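Local coordinates for probable oxidoreductase protein (Rhizobium etli, PDB 4FB5) that probably works as a nucleotide-dependent oxidoreductase of the GFO/IDH/MocA family, with a Rossmann-fold domain joined to a C-terminal sheet domain, at residues 174-186 with 209-222. Sequence-based numbering, arbitrary orientation.
Sequences RVNHVRVEMDEDF and DFAVHPLSLLWYLF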
loop_
_atom_site.group_PDB
_atom_site.type_symbol
_atom_site.label_atom_id
_atom_site.label_comp_id
_atom_site.label_asym_id
_atom_site.label_seq_id
_atom_site.Cartn_x
_atom_site.Cartn_y
_atom_site.Cartn_z
ATOM N N ARG A 174 1.776 -15.461 22.744
ATOM C CA ARG A 174 1.727 -16.856 22.279
ATOM C C ARG A 174 0.962 -16.830 20.960
ATOM O O ARG A 174 -0.153 -16.282 20.906
ATOM C CB ARG A 174 1.022 -17.783 23.308
ATOM C CG ARG A 174 0.629 -19.219 22.787
ATOM C CD ARG A 174 0.202 -20.263 23.902
ATOM N NE ARG A 174 0.848 -19.952 25.188
ATOM C CZ ARG A 174 1.976 -20.510 25.661
ATOM N NH1 ARG A 174 2.600 -21.475 24.976
ATOM N NH2 ARG A 174 2.475 -20.115 26.843
ATOM N N VAL A 175 1.585 -17.383 19.918
ATOM C CA VAL A 175 1.021 -17.476 18.582
ATOM C C VAL A 175 -0.129 -18.463 18.624
ATOM O O VAL A 175 0.081 -19.544 19.098
ATOM C CB VAL A 175 2.112 -17.898 17.592
ATOM C CG1 VAL A 175 1.541 -18.189 16.232
ATOM C CG2 VAL A 175 3.184 -16.780 17.505
ATOM N N ASN A 176 -1.332 -18.039 18.210
ATOM C CA ASN A 176 -2.540 -18.846 18.159
ATOM C C ASN A 176 -2.744 -19.342 16.707
ATOM O O ASN A 176 -3.008 -20.528 16.503
ATOM C CB ASN A 176 -3.837 -18.042 18.441
ATOM C CG ASN A 176 -3.712 -16.998 19.545
ATOM O OD1 ASN A 176 -3.352 -17.311 20.700
ATOM N ND2 ASN A 176 -4.083 -15.752 19.232
ATOM N N HIS A 177 -2.677 -18.423 15.725
ATOM C CA HIS A 177 -3.067 -18.674 14.340
ATOM C C HIS A 177 -2.034 -18.222 13.312
ATOM O O HIS A 177 -1.375 -17.194 13.463
ATOM C CB HIS A 177 -4.344 -17.928 14.083
ATOM C CG HIS A 177 -4.921 -18.146 12.729
ATOM N ND1 HIS A 177 -4.913 -19.369 12.104
ATOM C CD2 HIS A 177 -5.593 -17.308 11.903
ATOM C CE1 HIS A 177 -5.531 -19.272 10.940
ATOM N NE2 HIS A 177 -5.960 -18.033 10.797
ATOM N N VAL A 178 -1.884 -18.976 12.248
ATOM C CA VAL A 178 -0.928 -18.577 11.223
ATOM C C VAL A 178 -1.453 -18.857 9.838
ATOM O O VAL A 178 -1.914 -19.939 9.601
ATOM C CB VAL A 178 0.409 -19.296 11.373
ATOM C CG1 VAL A 178 1.311 -18.972 10.189
ATOM C CG2 VAL A 178 1.053 -18.923 12.685
ATOM N N ARG A 179 -1.347 -17.867 8.948
ATOM C CA ARG A 179 -1.742 -17.949 7.532
ATOM C C ARG A 179 -0.527 -17.828 6.629
ATOM O O ARG A 179 0.330 -16.993 6.893
ATOM C CB ARG A 179 -2.684 -16.804 7.222
ATOM C CG ARG A 179 -4.025 -17.096 7.757
ATOM C CD ARG A 179 -4.881 -15.873 7.792
ATOM N NE ARG A 179 -6.023 -15.969 8.707
ATOM C CZ ARG A 179 -6.919 -14.994 8.872
ATOM N NH1 ARG A 179 -6.782 -13.862 8.187
ATOM N NH2 ARG A 179 -7.944 -15.110 9.734
ATOM N N VAL A 180 -0.455 -18.595 5.539
ATOM C CA VAL A 180 0.737 -18.540 4.639
ATOM C C VAL A 180 0.407 -18.784 3.191
ATOM O O VAL A 180 -0.148 -19.806 2.901
ATOM C CB VAL A 180 1.768 -19.588 5.039
ATOM C CG1 VAL A 180 2.939 -19.497 4.155
ATOM C CG2 VAL A 180 2.237 -19.261 6.363
ATOM N N GLU A 181 0.730 -17.886 2.268
ATOM C CA GLU A 181 0.222 -18.046 0.890
ATOM C C GLU A 181 1.398 -18.087 0.001
ATOM O O GLU A 181 2.229 -17.207 0.093
ATOM C CB GLU A 181 -0.652 -16.869 0.440
ATOM C CG GLU A 181 -2.062 -16.759 1.112
ATOM C CD GLU A 181 -2.726 -15.334 1.003
ATOM O OE1 GLU A 181 -2.692 -14.715 -0.095
ATOM O OE2 GLU A 181 -3.303 -14.817 2.003
HETATM N N MSE A 182 1.516 -19.078 -0.866
HETATM C CA MSE A 182 2.522 -18.940 -1.923
HETATM C C MSE A 182 1.941 -18.997 -3.318
HETATM O O MSE A 182 1.476 -20.063 -3.745
HETATM C CB MSE A 182 3.717 -19.894 -1.806
HETATM C CG MSE A 182 4.699 -19.685 -2.961
HETATM SE SE MSE A 182 6.434 -20.478 -2.644
HETATM C CE MSE A 182 7.558 -19.835 -4.136
ATOM N N ASP A 183 2.003 -17.851 -4.012
ATOM C CA ASP A 183 1.423 -17.711 -5.349
ATOM C C ASP A 183 2.327 -17.166 -6.471
ATOM O O ASP A 183 3.125 -16.215 -6.279
ATOM C CB ASP A 183 0.164 -16.878 -5.292
ATOM C CG ASP A 183 -0.664 -17.181 -4.097
ATOM O OD1 ASP A 183 -0.941 -18.389 -3.830
ATOM O OD2 ASP A 183 -1.056 -16.196 -3.409
ATOM N N GLU A 184 2.192 -17.786 -7.637
ATOM C CA GLU A 184 2.770 -17.275 -8.860
ATOM C C GLU A 184 1.771 -17.499 -9.968
ATOM O O GLU A 184 0.710 -18.000 -9.720
ATOM C CB GLU A 184 4.138 -17.900 -9.149
ATOM C CG GLU A 184 5.098 -17.820 -7.962
ATOM C CD GLU A 184 6.588 -18.032 -8.303
ATOM O OE1 GLU A 184 6.924 -18.150 -9.509
ATOM O OE2 GLU A 184 7.432 -18.068 -7.351
ATOM N N ASP A 185 2.086 -17.101 -11.188
ATOM C CA ASP A 185 1.151 -17.261 -12.291
ATOM C C ASP A 185 1.757 -17.877 -13.536
ATOM O O ASP A 185 1.202 -17.722 -14.613
ATOM C CB ASP A 185 0.471 -15.949 -12.653
ATOM C CG ASP A 185 1.461 -14.863 -13.066
ATOM O OD1 ASP A 185 2.678 -15.171 -13.228
ATOM O OD2 ASP A 185 1.014 -13.700 -13.204
ATOM N N PHE A 186 2.875 -18.595 -13.381
ATOM C CA PHE A 186 3.497 -19.217 -14.539
ATOM C C PHE A 186 2.759 -20.478 -15.047
ATOM O O PHE A 186 3.106 -20.991 -16.105
ATOM C CB PHE A 186 5.010 -19.480 -14.322
ATOM C CG PHE A 186 5.316 -20.555 -13.336
ATOM C CD1 PHE A 186 5.295 -21.879 -13.711
ATOM C CD2 PHE A 186 5.676 -20.244 -12.026
ATOM C CE1 PHE A 186 5.570 -22.944 -12.769
ATOM C CE2 PHE A 186 5.997 -21.283 -11.099
ATOM C CZ PHE A 186 5.929 -22.646 -11.485
ATOM N N ASP A 209 6.212 -28.020 -5.334
ATOM C CA ASP A 209 7.021 -26.978 -5.965
ATOM C C ASP A 209 7.027 -25.758 -5.088
ATOM O O ASP A 209 8.035 -25.149 -4.920
ATOM C CB ASP A 209 6.442 -26.678 -7.370
ATOM C CG ASP A 209 7.416 -25.941 -8.277
ATOM O OD1 ASP A 209 8.542 -25.572 -7.827
ATOM O OD2 ASP A 209 7.052 -25.732 -9.457
ATOM N N PHE A 210 5.889 -25.462 -4.487
ATOM C CA PHE A 210 5.661 -24.238 -3.776
ATOM C C PHE A 210 5.517 -24.450 -2.276
ATOM O O PHE A 210 6.065 -23.655 -1.510
ATOM C CB PHE A 210 4.374 -23.572 -4.285
ATOM C CG PHE A 210 4.563 -22.696 -5.532
ATOM C CD1 PHE A 210 5.649 -22.894 -6.411
ATOM C CD2 PHE A 210 3.619 -21.689 -5.843
ATOM C CE1 PHE A 210 5.805 -22.092 -7.571
ATOM C CE2 PHE A 210 3.764 -20.886 -6.980
ATOM C CZ PHE A 210 4.863 -21.089 -7.850
ATOM N N ALA A 211 4.775 -25.483 -1.846
ATOM C CA ALA A 211 4.400 -25.628 -0.425
ATOM C C ALA A 211 5.601 -25.814 0.509
ATOM O O ALA A 211 5.552 -25.437 1.711
ATOM C CB ALA A 211 3.382 -26.751 -0.233
ATOM N N VAL A 212 6.688 -26.340 -0.057
ATOM C CA VAL A 212 7.892 -26.613 0.724
ATOM C C VAL A 212 8.550 -25.343 1.265
ATOM O O VAL A 212 9.096 -25.338 2.389
ATOM C CB VAL A 212 8.890 -27.543 -0.043
ATOM C CG1 VAL A 212 8.265 -28.890 -0.240
ATOM C CG2 VAL A 212 9.252 -26.990 -1.416
ATOM N N HIS A 213 8.483 -24.262 0.489
ATOM C CA HIS A 213 8.949 -22.979 0.976
ATOM C C HIS A 213 8.145 -22.484 2.193
ATOM O O HIS A 213 8.707 -22.257 3.285
ATOM C CB HIS A 213 8.928 -21.967 -0.150
ATOM C CG HIS A 213 9.958 -22.220 -1.188
ATOM N ND1 HIS A 213 11.308 -22.246 -0.901
ATOM C CD2 HIS A 213 9.848 -22.446 -2.515
ATOM C CE1 HIS A 213 11.984 -22.502 -2.006
ATOM N NE2 HIS A 213 11.121 -22.626 -3.000
ATOM N N PRO A 214 6.830 -22.281 2.017
ATOM C CA PRO A 214 6.091 -21.880 3.208
ATOM C C PRO A 214 6.279 -22.859 4.372
ATOM O O PRO A 214 6.398 -22.426 5.506
ATOM C CB PRO A 214 4.633 -21.814 2.730
ATOM C CG PRO A 214 4.617 -22.149 1.277
ATOM C CD PRO A 214 6.044 -22.088 0.789
ATOM N N LEU A 215 6.333 -24.168 4.118
ATOM C CA LEU A 215 6.612 -25.069 5.244
ATOM C C LEU A 215 8.023 -24.844 5.754
ATOM O O LEU A 215 8.248 -24.855 6.975
ATOM C CB LEU A 215 6.467 -26.539 4.904
ATOM C CG LEU A 215 5.220 -27.067 4.249
ATOM C CD1 LEU A 215 5.466 -28.535 4.111
ATOM C CD2 LEU A 215 3.961 -26.790 5.072
ATOM N N SER A 216 8.978 -24.627 4.858
ATOM C CA SER A 216 10.287 -24.323 5.367
ATOM C C SER A 216 10.173 -23.104 6.255
ATOM O O SER A 216 10.830 -23.045 7.301
ATOM C CB SER A 216 11.330 -24.152 4.268
ATOM O OG SER A 216 11.270 -22.898 3.624
ATOM N N LEU A 217 9.295 -22.150 5.903
ATOM C CA LEU A 217 9.170 -20.993 6.791
ATOM C C LEU A 217 8.525 -21.326 8.137
ATOM O O LEU A 217 9.027 -20.900 9.182
ATOM C CB LEU A 217 8.489 -19.798 6.123
ATOM C CG LEU A 217 9.261 -19.126 4.977
ATOM C CD1 LEU A 217 8.298 -18.199 4.237
ATOM C CD2 LEU A 217 10.533 -18.380 5.445
ATOM N N LEU A 218 7.433 -22.098 8.119
ATOM C CA LEU A 218 6.806 -22.491 9.357
ATOM C C LEU A 218 7.808 -23.283 10.220
ATOM O O LEU A 218 7.716 -23.271 11.471
ATOM C CB LEU A 218 5.519 -23.265 9.102
ATOM C CG LEU A 218 4.476 -22.483 8.285
ATOM C CD1 LEU A 218 3.183 -23.178 8.197
ATOM C CD2 LEU A 218 4.226 -21.093 8.816
ATOM N N TRP A 219 8.784 -23.916 9.555
ATOM C CA TRP A 219 9.696 -24.775 10.241
ATOM C C TRP A 219 10.619 -23.887 11.006
ATOM O O TRP A 219 10.743 -23.990 12.222
ATOM C CB TRP A 219 10.505 -25.644 9.279
ATOM C CG TRP A 219 11.600 -26.311 10.008
ATOM C CD1 TRP A 219 11.476 -27.370 10.870
ATOM C CD2 TRP A 219 12.998 -25.925 10.050
ATOM N NE1 TRP A 219 12.707 -27.691 11.422
ATOM C CE2 TRP A 219 13.659 -26.837 10.923
ATOM C CE3 TRP A 219 13.764 -24.952 9.388
ATOM C CZ2 TRP A 219 15.046 -26.787 11.163
ATOM C CZ3 TRP A 219 15.151 -24.908 9.626
ATOM C CH2 TRP A 219 15.766 -25.816 10.522
ATOM N N TYR A 220 11.272 -23.002 10.269
ATOM C CA TYR A 220 12.200 -21.998 10.815
ATOM C C TYR A 220 11.637 -21.232 11.995
ATOM O O TYR A 220 12.323 -21.022 12.991
ATOM C CB TYR A 220 12.502 -21.010 9.731
ATOM C CG TYR A 220 13.554 -20.032 10.080
ATOM C CD1 TYR A 220 14.859 -20.455 10.383
ATOM C CD2 TYR A 220 13.276 -18.670 10.073
ATOM C CE1 TYR A 220 15.838 -19.526 10.698
ATOM C CE2 TYR A 220 14.226 -17.753 10.391
ATOM C CZ TYR A 220 15.507 -18.174 10.695
ATOM O OH TYR A 220 16.454 -17.235 11.009
ATOM N N LEU A 221 10.380 -20.821 11.865
ATOM C CA LEU A 221 9.704 -20.011 12.868
ATOM C C LEU A 221 9.124 -20.823 14.053
ATOM O O LEU A 221 9.147 -20.356 15.204
ATOM C CB LEU A 221 8.579 -19.228 12.194
ATOM C CG LEU A 221 9.054 -18.077 11.310
ATOM C CD1 LEU A 221 7.892 -17.440 10.526
ATOM C CD2 LEU A 221 9.735 -17.050 12.163
ATOM N N PHE A 222 8.600 -22.018 13.770
ATOM C CA PHE A 222 7.819 -22.752 14.741
ATOM C C PHE A 222 8.290 -24.188 14.891
ATOM O O PHE A 222 8.913 -24.558 15.887
ATOM C CB PHE A 222 6.335 -22.702 14.354
ATOM C CG PHE A 222 5.771 -21.297 14.316
ATOM C CD1 PHE A 222 5.746 -20.519 15.470
ATOM C CD2 PHE A 222 5.324 -20.739 13.109
ATOM C CE1 PHE A 222 5.250 -19.219 15.435
ATOM C CE2 PHE A 222 4.833 -19.451 13.041
ATOM C CZ PHE A 222 4.787 -18.679 14.200
#
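Val175, Val178, Val180 and Met182 of strand 175-183 pack on Phe210, Pro214 and Leu218 of helix 206-221 and on Phe222 just after it, an apolar strand-on-helix contact in the GFO/IDH/MocA C-terminal domain. Here a helix lies against one face of the large mixed sheet. The segments run nearly antiparallel, at 147°, their axes 8.3 Å apart at closest approach, and pair residues at successive turns. At the Phe222 end, both methyls of Val175 meet the ring's CE1-CZ side, while Val178 CG2 lies 3.8 Å from Phe222 CE2. The other methyl of Val178 and CG2 of Val180 share one branch of Leu218; Val180 CG2 is 3.7 Å from Leu218 CD2. Val180 CG1 rests on Pro214 CB. Met182, a selenomethionine, stretches out with CG anti to N (chi1 179°), crossing Phe210 at about a right angle. Its SE sits 4.6 Å from the Phe210 ring centroid in an oblique Met-aromatic contact, and CE lies over one face near the rim, ending 3.8 Å from His213 CD2. The far end of the Phe210 ring meets Glu184 CG and Phe186 CE2 at CZ; the two phenyl rings touch rim to rim, planes at 66°. A leucine in place of Phe210 would probably leave Met182 without its aromatic partner and open a gap beside Glu184 and Phe186. Asp209, whose OD2 approaches the Phe186 edge in plane, is salt-bridged to Lys125, Arg273 and Lys197. The strand is thus two-sided: methyls, the Met182 side chain and rings pack on the helix by shape and dispersion, whereas Arg179 and Glu181 on its other side form salt bridges with Asp183, Glu181 and Arg179 of a second subunit and probably contribute to that interface.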